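Local coordinates for protein putative ring-cleaving dioxygenase mhqO (Bacillus subtilis subsp. subtilis, PDB 3OAJ) that probably cleaves the rings of aromatic compounds as an iron-dependent extradiol dioxygenase, and may thereby contribute to their degradation, at residues H217-R222 against I263-A268; E227-W232 against N253-R258; G8-T13 against G56-I61. All blocks are in the same frame, centred on the assembly; numbering follows the deposited sequence.

How the contacts relate
All three contacts involve one curved, mixed eight-stranded sheet, with helix 226-238 of contact 2 packed against it and loop 56-61 of contact 3 leading into it. Along the chain contact 3 closes before contact 1 opens, and contact 2 is nested in the loop that contact 1 closes. Contact 1 is central, its centre about 10 Å from those of the others, whose own centres are about 15 Å apart. Strand 215-223 neighbours strand 9-16 of contact 3, and strand 264-269 neighbours strand 253-258 of contact 2. Contact 3 falls in the first VOC range and the other two in the second. The zinc site therefore draws one protein ligand from the first and two from the second.

Contact 1: H217-R222 against I263-A268; sequences HHIAWR and ILFEIA. With ZN (zinc ion), chain C.
His218 and Glu266 meet at the zinc ion, each giving it one atom. His218 NE2 binds the zinc at 2.3 Å, and Glu266 OE1 supplies a second bond, with ring and carboxylate planes turned 51° apart; the two ligand atoms are close because they share the metal. Glu266 reaches it with an extended chain, CG anti to the backbone N (chi1 170°), running past Ala220 CB. His11 is the third protein ligand, as expected for the triad of two histidines and one carboxylate in extradiol dioxygenases, in which iron is the predicted natural metal.

Backbone bonds hold the strands in parallel. Leu264 O takes Ile219 N, Ile219 O takes Glu266 N, Glu266 O takes Trp221 N at 2.7 Å, and Trp221 O takes Ala268 N. These are the first and last strands of a VOC-type beta-alpha-beta-beta-beta module. Before the regular pairing starts, a water joins His217 O to Leu264 N. His217 and His218 both face Thr13 across the other edge of strand 215-223, a classic beta bulge.

An aromatic pair lies on the face carrying Ile219, Trp221, Phe265 and Ile267. The edge of the Trp221 indole points at the face of Phe265, the centroid of its five-membered ring 4.5 Å from that of the phenyl and the planes at 61°, with Trp221 NE1 3.3 Å above the phenyl plane, over its centre.

Among apolar contacts, Ile219 CG2 lies 3.6 Å from Phe265 CD1, and Ile267 CD1 meets Trp221 CB at 3.9 Å. On the metal side, Leu264 CG packs against His218 CB, 3.7 Å away.

Contact 2: E227-W232 against N253-R258; sequences EDQLDW and NAIYFR. With SO4 (sulfate ion), chain D.
Gln229 NE2 reaches from the helix to the carbonyl of Asn253, donating to its O at 3.0 Å with an N-H...O angle of 153°. The same nitrogen has a second, weak bond to Ile267 O on the neighbouring strand, and together these two carbonyls probably set which way the amide is turned. The bond to Asn253 is not placed on a lone pair: NE2 stands well above the carbonyl plane, 61° out of it. Gln229 gets there with its chain stretched out, CG anti to the backbone N (chi1 175°) and chi2 also extended, and the amide's other end, OE1, comes to 3.3 Å from Asn253 CB. The Asn253 side chain crosses that of Gln229 at about a right angle, and its ND2 bonds to Asp226.

The segments belong to helix 226-238 and strand 253-258, which run nearly parallel with axes 9.5 Å apart. This is the helix of a VOC-type beta-alpha-beta-beta-beta module lying against one face of its curved sheet.

Apolar packing centres on Ile255, whose side chain slides past that of Gln229 in the opposite direction. Its CD1 lies 3.8 Å from the backbone O of Gln229 and 4.2 Å from Trp232 CB. The indole beyond makes a cation-pi contact with Lys4.

Ala254 and Tyr256 belong to the other face of the strand. Ala254 packs on the zinc ligand Glu266, and Tyr256 OH donates to O1 of the sulfate at 2.8 Å while also bonding to Arg249. The sulfate probably came from the crystallisation liquor.

Contact 3: G8-T13 against G56-I61; sequences GIHHIT and GKPGTI. With ZN (zinc ion), chain C; SO4 (sulfate ion), chain D.
Gly59 presses its backbone against two successive carbonyls of the opposite strand: its N donates to His10 O at 3.0 Å, while its CA makes a close C-H...O contact with Ile9 O, also 3.0 Å. It occupies a type II turn from Lys57 to Thr60, where Lys57 O takes both the N and the OG1 of Thr60. The approach falls where strand 9-16 carries a classic beta bulge, His10 and His11 both facing Ala220. Past the turn, Ile12 N donates to Ile61 O.

Within the bulge the two imidazoles meet through their ND1 atoms, the His10 nitrogen in the plane of the His11 ring and His11 ND1 tilted from that of His10. His11 ND1 donates to His10 ND1 at 2.8 Å in a straight bond, which probably helps to orient the His11 ring, whose NE2 binds the zinc ion at 2.1 Å. Pro58 CB and Ile61 CD1 pack obliquely on the His10 ring. Two sulfate oxygens, O3 and O4, also bind the zinc; O3 accepts from Thr13 OG1.

The loop 56-61 leads into strand 61-66, which runs parallel to strand 9-16 on one side, while strand 215-223 pairs antiparallel on the other.

Contact 1: H217-R222 against I263-A268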
loop_
_atom_site.group_PDB
_atom_site.type_symbol
_atom_site.label_atom_id
_atom_site.label_comp_id
_atom_site.label_asym_id
_atom_site.label_seq_id
_atom_site.Cartn_x
_atom_site.Cartn_y
_atom_site.Cartn_z
ATOM N N HIS A 217 -4.021 4.229 -6.420
ATOM C CA HIS A 217 -4.762 5.489 -6.246
ATOM C C HIS A 217 -3.932 6.526 -5.488
ATOM O O HIS A 217 -3.883 7.700 -5.865
ATOM C CB HIS A 217 -6.092 5.244 -5.523
ATOM C CG HIS A 217 -6.944 6.471 -5.414
ATOM N ND1 HIS A 217 -7.927 6.778 -6.329
ATOM C CD2 HIS A 217 -6.940 7.483 -4.513
ATOM C CE1 HIS A 217 -8.502 7.920 -5.990
ATOM N NE2 HIS A 217 -7.919 8.371 -4.894
ATOM N N HIS A 218 -3.295 6.089 -4.398
ATOM C CA HIS A 218 -2.442 6.980 -3.621
ATOM C C HIS A 218 -1.509 6.224 -2.695
ATOM O O HIS A 218 -1.680 5.009 -2.466
ATOM C CB HIS A 218 -3.283 7.998 -2.839
ATOM C CG HIS A 218 -4.181 7.393 -1.798
ATOM N ND1 HIS A 218 -5.496 7.065 -2.063
ATOM C CD2 HIS A 218 -3.982 7.112 -0.488
ATOM C CE1 HIS A 218 -6.065 6.607 -0.962
ATOM N NE2 HIS A 218 -5.166 6.608 0.005
ATOM N N ILE A 219 -0.512 6.946 -2.181
ATOM C CA ILE A 219 0.414 6.396 -1.218
ATOM C C ILE A 219 0.379 7.218 0.066
ATOM O O ILE A 219 0.463 8.445 0.022
ATOM C CB ILE A 219 1.850 6.282 -1.832
ATOM C CG1 ILE A 219 2.842 5.692 -0.814
ATOM C CG2 ILE A 219 2.349 7.624 -2.402
ATOM C CD1 ILE A 219 4.093 5.068 -1.452
ATOM N N ALA A 220 0.260 6.525 1.203
ATOM C CA ALA A 220 0.206 7.197 2.497
ATOM C C ALA A 220 1.506 7.002 3.268
ATOM O O ALA A 220 2.065 5.892 3.340
ATOM C CB ALA A 220 -0.963 6.679 3.315
ATOM N N TRP A 221 1.974 8.112 3.825
ATOM C CA TRP A 221 3.151 8.157 4.680
ATOM C C TRP A 221 2.735 8.262 6.139
ATOM O O TRP A 221 1.696 8.821 6.456
ATOM C CB TRP A 221 3.999 9.369 4.278
ATOM C CG TRP A 221 4.282 9.360 2.803
ATOM C CD1 TRP A 221 3.588 10.024 1.839
ATOM C CD2 TRP A 221 5.305 8.620 2.121
ATOM N NE1 TRP A 221 4.105 9.741 0.606
ATOM C CE2 TRP A 221 5.169 8.895 0.751
ATOM C CE3 TRP A 221 6.331 7.761 2.544
ATOM C CZ2 TRP A 221 6.007 8.340 -0.211
ATOM C CZ3 TRP A 221 7.167 7.206 1.580
ATOM C CH2 TRP A 221 7.013 7.526 0.225
ATOM N N ARG A 222 3.551 7.705 7.014
ATOM C CA ARG A 222 3.258 7.648 8.451
ATOM C C ARG A 222 3.468 8.952 9.196
ATOM O O ARG A 222 4.425 9.681 8.954
ATOM C CB ARG A 222 4.128 6.579 9.115
ATOM C CG ARG A 222 3.783 5.173 8.649
ATOM C CD ARG A 222 4.813 4.153 9.050
ATOM N NE ARG A 222 4.900 4.029 10.492
ATOM C CZ ARG A 222 5.801 3.295 11.122
ATOM N NH1 ARG A 222 6.697 2.595 10.437
ATOM N NH2 ARG A 222 5.791 3.253 12.440
ATOM N N ILE A 263 1.399 12.815 -8.197
ATOM C CA ILE A 263 1.064 11.675 -7.360
ATOM C C ILE A 263 0.248 12.165 -6.169
ATOM O O ILE A 263 0.582 13.191 -5.569
ATOM C CB ILE A 263 2.333 10.951 -6.873
ATOM C CG1 ILE A 263 3.252 10.608 -8.050
ATOM C CG2 ILE A 263 1.968 9.659 -6.162
ATOM C CD1 ILE A 263 4.655 10.159 -7.616
ATOM N N LEU A 264 -0.804 11.428 -5.819
ATOM C CA LEU A 264 -1.567 11.748 -4.624
ATOM C C LEU A 264 -0.892 11.136 -3.400
ATOM O O LEU A 264 -0.730 9.914 -3.320
ATOM C CB LEU A 264 -3.016 11.273 -4.771
ATOM C CG LEU A 264 -3.928 11.610 -3.577
ATOM C CD1 LEU A 264 -3.971 13.117 -3.329
ATOM C CD2 LEU A 264 -5.343 11.056 -3.793
ATOM N N PHE A 265 -0.484 12.005 -2.470
ATOM C CA PHE A 265 0.140 11.570 -1.226
ATOM C C PHE A 265 -0.861 11.721 -0.081
ATOM O O PHE A 265 -1.803 12.527 -0.139
ATOM C CB PHE A 265 1.346 12.469 -0.907
ATOM C CG PHE A 265 2.658 12.043 -1.567
ATOM C CD1 PHE A 265 2.699 11.156 -2.642
ATOM C CD2 PHE A 265 3.858 12.599 -1.122
ATOM C CE1 PHE A 265 3.899 10.805 -3.232
ATOM C CE2 PHE A 265 5.087 12.236 -1.703
ATOM C CZ PHE A 265 5.102 11.343 -2.767
ATOM N N GLU A 266 -0.612 10.981 0.987
ATOM C CA GLU A 266 -1.448 11.059 2.175
ATOM C C GLU A 266 -0.508 10.991 3.369
ATOM O O GLU A 266 0.554 10.383 3.277
ATOM C CB GLU A 266 -2.423 9.874 2.184
ATOM C CG GLU A 266 -3.217 9.665 3.500
ATOM C CD GLU A 266 -4.097 8.443 3.462
ATOM O OE1 GLU A 266 -4.121 7.731 2.438
ATOM O OE2 GLU A 266 -4.763 8.178 4.484
ATOM N N ILE A 267 -0.862 11.669 4.457
ATOM C CA ILE A 267 -0.228 11.400 5.755
ATOM C C ILE A 267 -1.304 10.760 6.627
ATOM O O ILE A 267 -2.370 11.342 6.820
ATOM C CB ILE A 267 0.326 12.676 6.438
ATOM C CG1 ILE A 267 1.182 13.520 5.469
ATOM C CG2 ILE A 267 1.040 12.318 7.784
ATOM C CD1 ILE A 267 2.422 12.861 4.964
ATOM N N ALA A 268 -1.005 9.567 7.140
ATOM C CA ALA A 268 -1.910 8.796 7.978
ATOM C C ALA A 268 -1.256 8.515 9.316
ATOM O O ALA A 268 -0.069 8.174 9.386
ATOM C CB ALA A 268 -2.256 7.481 7.302
HETATM ZN ZN ZN C . -5.092 6.238 2.265
HETATM O O HOH W 1 -1.484 9.021 -7.361
#

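Contact 2: E227-W232 against N253-R258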
loop_
_atom_site.group_PDB
_atom_site.type_symbol
_atom_site.label_atom_id
_atom_site.label_comp_id
_atom_site.label_asym_id
_atom_site.label_seq_id
_atom_site.Cartn_x
_atom_site.Cartn_y
_atom_site.Cartn_z
ATOM N N GLU A 227 -1.022 14.701 16.806
ATOM C CA GLU A 227 -0.242 15.947 16.884
ATOM C C GLU A 227 0.770 16.075 15.743
ATOM O O GLU A 227 0.884 17.116 15.107
ATOM C CB GLU A 227 0.430 16.112 18.256
ATOM C CG GLU A 227 1.075 17.486 18.483
ATOM C CD GLU A 227 0.087 18.665 18.439
ATOM O OE1 GLU A 227 -1.112 18.492 18.779
ATOM O OE2 GLU A 227 0.526 19.782 18.073
ATOM N N ASP A 228 1.467 14.995 15.446
ATOM C CA ASP A 228 2.464 14.985 14.381
ATOM C C ASP A 228 1.766 15.249 13.036
ATOM O O ASP A 228 2.248 16.031 12.216
ATOM C CB ASP A 228 3.161 13.618 14.417
ATOM C CG ASP A 228 4.348 13.513 13.490
ATOM O OD1 ASP A 228 5.027 14.527 13.217
ATOM O OD2 ASP A 228 4.624 12.380 13.058
ATOM N N GLN A 229 0.612 14.609 12.835
ATOM C CA GLN A 229 -0.147 14.838 11.611
ATOM C C GLN A 229 -0.593 16.296 11.455
ATOM O O GLN A 229 -0.554 16.848 10.341
ATOM C CB GLN A 229 -1.353 13.903 11.522
ATOM C CG GLN A 229 -2.244 14.194 10.330
ATOM C CD GLN A 229 -3.361 13.207 10.231
ATOM O OE1 GLN A 229 -4.271 13.192 11.048
ATOM N NE2 GLN A 229 -3.276 12.340 9.237
ATOM N N LEU A 230 -1.047 16.913 12.548
ATOM C CA LEU A 230 -1.450 18.323 12.489
ATOM C C LEU A 230 -0.257 19.202 12.134
ATOM O O LEU A 230 -0.388 20.156 11.374
ATOM C CB LEU A 230 -2.107 18.775 13.805
ATOM C CG LEU A 230 -3.364 17.991 14.225
ATOM C CD1 LEU A 230 -3.761 18.317 15.668
ATOM C CD2 LEU A 230 -4.533 18.232 13.262
ATOM N N ASP A 231 0.910 18.867 12.669
ATOM C CA ASP A 231 2.139 19.588 12.331
ATOM C C ASP A 231 2.421 19.426 10.832
ATOM O O ASP A 231 2.780 20.389 10.156
ATOM C CB ASP A 231 3.329 19.060 13.154
ATOM C CG ASP A 231 3.235 19.394 14.651
ATOM O OD1 ASP A 231 2.406 20.235 15.049
ATOM O OD2 ASP A 231 4.018 18.811 15.437
ATOM N N TRP A 232 2.257 18.202 10.315
ATOM C CA TRP A 232 2.424 17.958 8.881
ATOM C C TRP A 232 1.459 18.810 8.076
ATOM O O TRP A 232 1.839 19.379 7.067
ATOM C CB TRP A 232 2.150 16.498 8.547
ATOM C CG TRP A 232 3.305 15.552 8.653
ATOM C CD1 TRP A 232 3.543 14.660 9.657
ATOM C CD2 TRP A 232 4.355 15.377 7.701
ATOM N NE1 TRP A 232 4.677 13.935 9.384
ATOM C CE2 TRP A 232 5.200 14.359 8.193
ATOM C CE3 TRP A 232 4.654 15.974 6.469
ATOM C CZ2 TRP A 232 6.334 13.921 7.498
ATOM C CZ3 TRP A 232 5.797 15.547 5.777
ATOM C CH2 TRP A 232 6.615 14.527 6.298
ATOM N N ASN A 253 -6.342 8.598 11.219
ATOM C CA ASN A 253 -6.761 9.881 10.653
ATOM C C ASN A 253 -5.878 10.158 9.437
ATOM O O ASN A 253 -4.721 9.730 9.395
ATOM C CB ASN A 253 -6.638 10.999 11.692
ATOM C CG ASN A 253 -7.638 10.849 12.834
ATOM O OD1 ASN A 253 -8.753 10.369 12.638
ATOM N ND2 ASN A 253 -7.222 11.218 14.043
ATOM N N ALA A 254 -6.446 10.841 8.449
ATOM C CA ALA A 254 -5.809 11.082 7.155
ATOM C C ALA A 254 -5.848 12.542 6.724
ATOM O O ALA A 254 -6.837 13.222 6.944
ATOM C CB ALA A 254 -6.493 10.246 6.091
ATOM N N ILE A 255 -4.748 13.004 6.121
ATOM C CA ILE A 255 -4.743 14.214 5.292
ATOM C C ILE A 255 -4.151 13.842 3.946
ATOM O O ILE A 255 -3.319 12.933 3.852
ATOM C CB ILE A 255 -3.946 15.384 5.922
ATOM C CG1 ILE A 255 -2.483 14.988 6.202
ATOM C CG2 ILE A 255 -4.625 15.829 7.216
ATOM C CD1 ILE A 255 -1.625 16.130 6.756
ATOM N N TYR A 256 -4.593 14.551 2.914
ATOM C CA TYR A 256 -4.168 14.274 1.527
ATOM C C TYR A 256 -3.622 15.525 0.850
ATOM O O TYR A 256 -4.128 16.632 1.055
ATOM C CB TYR A 256 -5.347 13.746 0.689
ATOM C CG TYR A 256 -6.063 12.542 1.281
ATOM C CD1 TYR A 256 -5.722 11.241 0.904
ATOM C CD2 TYR A 256 -7.068 12.707 2.246
ATOM C CE1 TYR A 256 -6.383 10.132 1.463
ATOM C CE2 TYR A 256 -7.730 11.622 2.803
ATOM C CZ TYR A 256 -7.380 10.337 2.415
ATOM O OH TYR A 256 -8.037 9.251 2.969
ATOM N N PHE A 257 -2.618 15.330 0.001
ATOM C CA PHE A 257 -2.124 16.413 -0.851
ATOM C C PHE A 257 -1.553 15.839 -2.127
ATOM O O PHE A 257 -0.824 14.832 -2.089
ATOM C CB PHE A 257 -1.099 17.301 -0.126
ATOM C CG PHE A 257 0.199 16.617 0.238
ATOM C CD1 PHE A 257 0.281 15.777 1.345
ATOM C CD2 PHE A 257 1.378 16.888 -0.486
ATOM C CE1 PHE A 257 1.503 15.178 1.712
ATOM C CE2 PHE A 257 2.595 16.297 -0.127
ATOM C CZ PHE A 257 2.655 15.451 0.973
ATOM N N ARG A 258 -1.910 16.460 -3.251
ATOM C CA ARG A 258 -1.323 16.060 -4.526
ATOM C C ARG A 258 -0.002 16.763 -4.702
ATOM O O ARG A 258 0.090 17.996 -4.565
ATOM C CB ARG A 258 -2.254 16.360 -5.704
ATOM C CG ARG A 258 -1.812 15.577 -6.949
ATOM C CD ARG A 258 -2.895 15.428 -7.951
ATOM N NE ARG A 258 -4.047 14.673 -7.473
ATOM C CZ ARG A 258 -4.229 13.364 -7.631
ATOM N NH1 ARG A 258 -3.302 12.604 -8.227
ATOM N NH2 ARG A 258 -5.356 12.810 -7.193
HETATM S S SO4 D . -7.531 5.785 2.443
HETATM O O1 SO4 D . -7.920 6.887 1.566
HETATM O O2 SO4 D . -8.668 5.076 2.995
HETATM O O3 SO4 D . -6.651 4.836 1.759
HETATM O O4 SO4 D . -6.830 6.380 3.585
#

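Contact 3: G8-T13 against G56-I61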
loop_
_atom_site.group_PDB
_atom_site.type_symbol
_atom_site.label_atom_id
_atom_site.label_comp_id
_atom_site.label_asym_id
_atom_site.label_seq_id
_atom_site.Cartn_x
_atom_site.Cartn_y
_atom_site.Cartn_z
ATOM N N GLY A 8 8.128 6.283 7.066
ATOM C CA GLY A 8 7.965 5.483 5.845
ATOM C C GLY A 8 6.514 5.351 5.440
ATOM O O GLY A 8 5.644 6.067 5.958
ATOM N N ILE A 9 6.249 4.413 4.539
ATOM C CA ILE A 9 4.893 4.167 4.073
ATOM C C ILE A 9 4.006 3.651 5.231
ATOM O O ILE A 9 4.427 2.789 6.036
ATOM C CB ILE A 9 4.907 3.135 2.935
ATOM C CG1 ILE A 9 5.691 3.663 1.715
ATOM C CG2 ILE A 9 3.477 2.694 2.557
ATOM C CD1 ILE A 9 6.062 2.568 0.698
ATOM N N HIS A 10 2.798 4.213 5.312
ATOM C CA HIS A 10 1.738 3.730 6.181
ATOM C C HIS A 10 0.932 2.669 5.433
ATOM O O HIS A 10 0.837 1.535 5.874
ATOM C CB HIS A 10 0.849 4.910 6.648
ATOM C CG HIS A 10 -0.191 4.538 7.653
ATOM N ND1 HIS A 10 -1.355 3.880 7.311
ATOM C CD2 HIS A 10 -0.260 4.756 8.989
ATOM C CE1 HIS A 10 -2.081 3.684 8.398
ATOM N NE2 HIS A 10 -1.457 4.232 9.423
ATOM N N HIS A 11 0.347 3.052 4.301
ATOM C CA HIS A 11 -0.383 2.101 3.459
ATOM C C HIS A 11 -0.369 2.617 2.029
ATOM O O HIS A 11 0.013 3.758 1.778
ATOM C CB HIS A 11 -1.839 1.905 3.932
ATOM C CG HIS A 11 -2.687 3.138 3.864
ATOM N ND1 HIS A 11 -2.766 4.046 4.902
ATOM C CD2 HIS A 11 -3.527 3.592 2.899
ATOM C CE1 HIS A 11 -3.621 5.003 4.580
ATOM N NE2 HIS A 11 -4.090 4.760 3.368
ATOM N N ILE A 12 -0.745 1.744 1.101
ATOM C CA ILE A 12 -0.967 2.099 -0.281
ATOM C C ILE A 12 -2.370 1.624 -0.635
ATOM O O ILE A 12 -2.826 0.572 -0.205
ATOM C CB ILE A 12 0.101 1.391 -1.174
ATOM C CG1 ILE A 12 1.474 2.037 -0.960
ATOM C CG2 ILE A 12 -0.271 1.421 -2.648
ATOM C CD1 ILE A 12 2.651 1.201 -1.451
ATOM N N THR A 13 -3.047 2.404 -1.470
ATOM C CA THR A 13 -4.433 2.137 -1.808
ATOM C C THR A 13 -4.599 2.072 -3.318
ATOM O O THR A 13 -4.128 2.945 -4.053
ATOM C CB THR A 13 -5.359 3.200 -1.191
ATOM O OG1 THR A 13 -5.271 3.085 0.227
ATOM C CG2 THR A 13 -6.834 3.058 -1.675
ATOM N N GLY A 56 -1.727 -6.004 11.047
ATOM C CA GLY A 56 -2.060 -4.883 10.155
ATOM C C GLY A 56 -1.243 -3.647 10.506
ATOM O O GLY A 56 -1.775 -2.545 10.562
ATOM N N LYS A 57 0.052 -3.843 10.774
ATOM C CA LYS A 57 0.915 -2.766 11.260
ATOM C C LYS A 57 1.195 -1.743 10.161
ATOM O O LYS A 57 1.300 -2.111 8.987
ATOM C CB LYS A 57 2.227 -3.348 11.802
ATOM C CG LYS A 57 2.047 -4.188 13.053
ATOM C CD LYS A 57 1.408 -3.392 14.185
ATOM C CE LYS A 57 1.331 -4.221 15.452
ATOM N NZ LYS A 57 0.455 -3.553 16.457
ATOM N N PRO A 58 1.362 -0.460 10.539
ATOM C CA PRO A 58 1.757 0.522 9.529
ATOM C C PRO A 58 3.015 0.074 8.790
ATOM O O PRO A 58 3.939 -0.494 9.388
ATOM C CB PRO A 58 1.997 1.797 10.339
ATOM C CG PRO A 58 1.094 1.637 11.546
ATOM C CD PRO A 58 1.093 0.156 11.856
ATOM N N GLY A 59 3.010 0.285 7.478
ATOM C CA GLY A 59 4.117 -0.150 6.640
ATOM C C GLY A 59 3.936 -1.532 6.044
ATOM O O GLY A 59 4.779 -1.968 5.260
ATOM N N THR A 60 2.822 -2.189 6.384
ATOM C CA THR A 60 2.476 -3.506 5.827
ATOM C C THR A 60 1.134 -3.522 5.106
ATOM O O THR A 60 0.760 -4.542 4.537
ATOM C CB THR A 60 2.396 -4.603 6.915
ATOM O OG1 THR A 60 1.150 -4.509 7.622
ATOM C CG2 THR A 60 3.582 -4.575 7.924
ATOM N N ILE A 61 0.431 -2.385 5.120
ATOM C CA ILE A 61 -0.991 -2.310 4.788
ATOM C C ILE A 61 -1.244 -1.960 3.325
ATOM O O ILE A 61 -0.942 -0.859 2.880
ATOM C CB ILE A 61 -1.705 -1.246 5.655
ATOM C CG1 ILE A 61 -1.451 -1.479 7.155
ATOM C CG2 ILE A 61 -3.212 -1.189 5.333
ATOM C CD1 ILE A 61 -1.720 -0.235 8.003
HETATM ZN ZN ZN C . -5.092 6.238 2.265
HETATM S S SO4 D . -7.531 5.785 2.443
HETATM O O1 SO4 D . -7.920 6.887 1.566
HETATM O O2 SO4 D . -8.668 5.076 2.995
HETATM O O3 SO4 D . -6.651 4.836 1.759
HETATM O O4 SO4 D . -6.830 6.380 3.585
#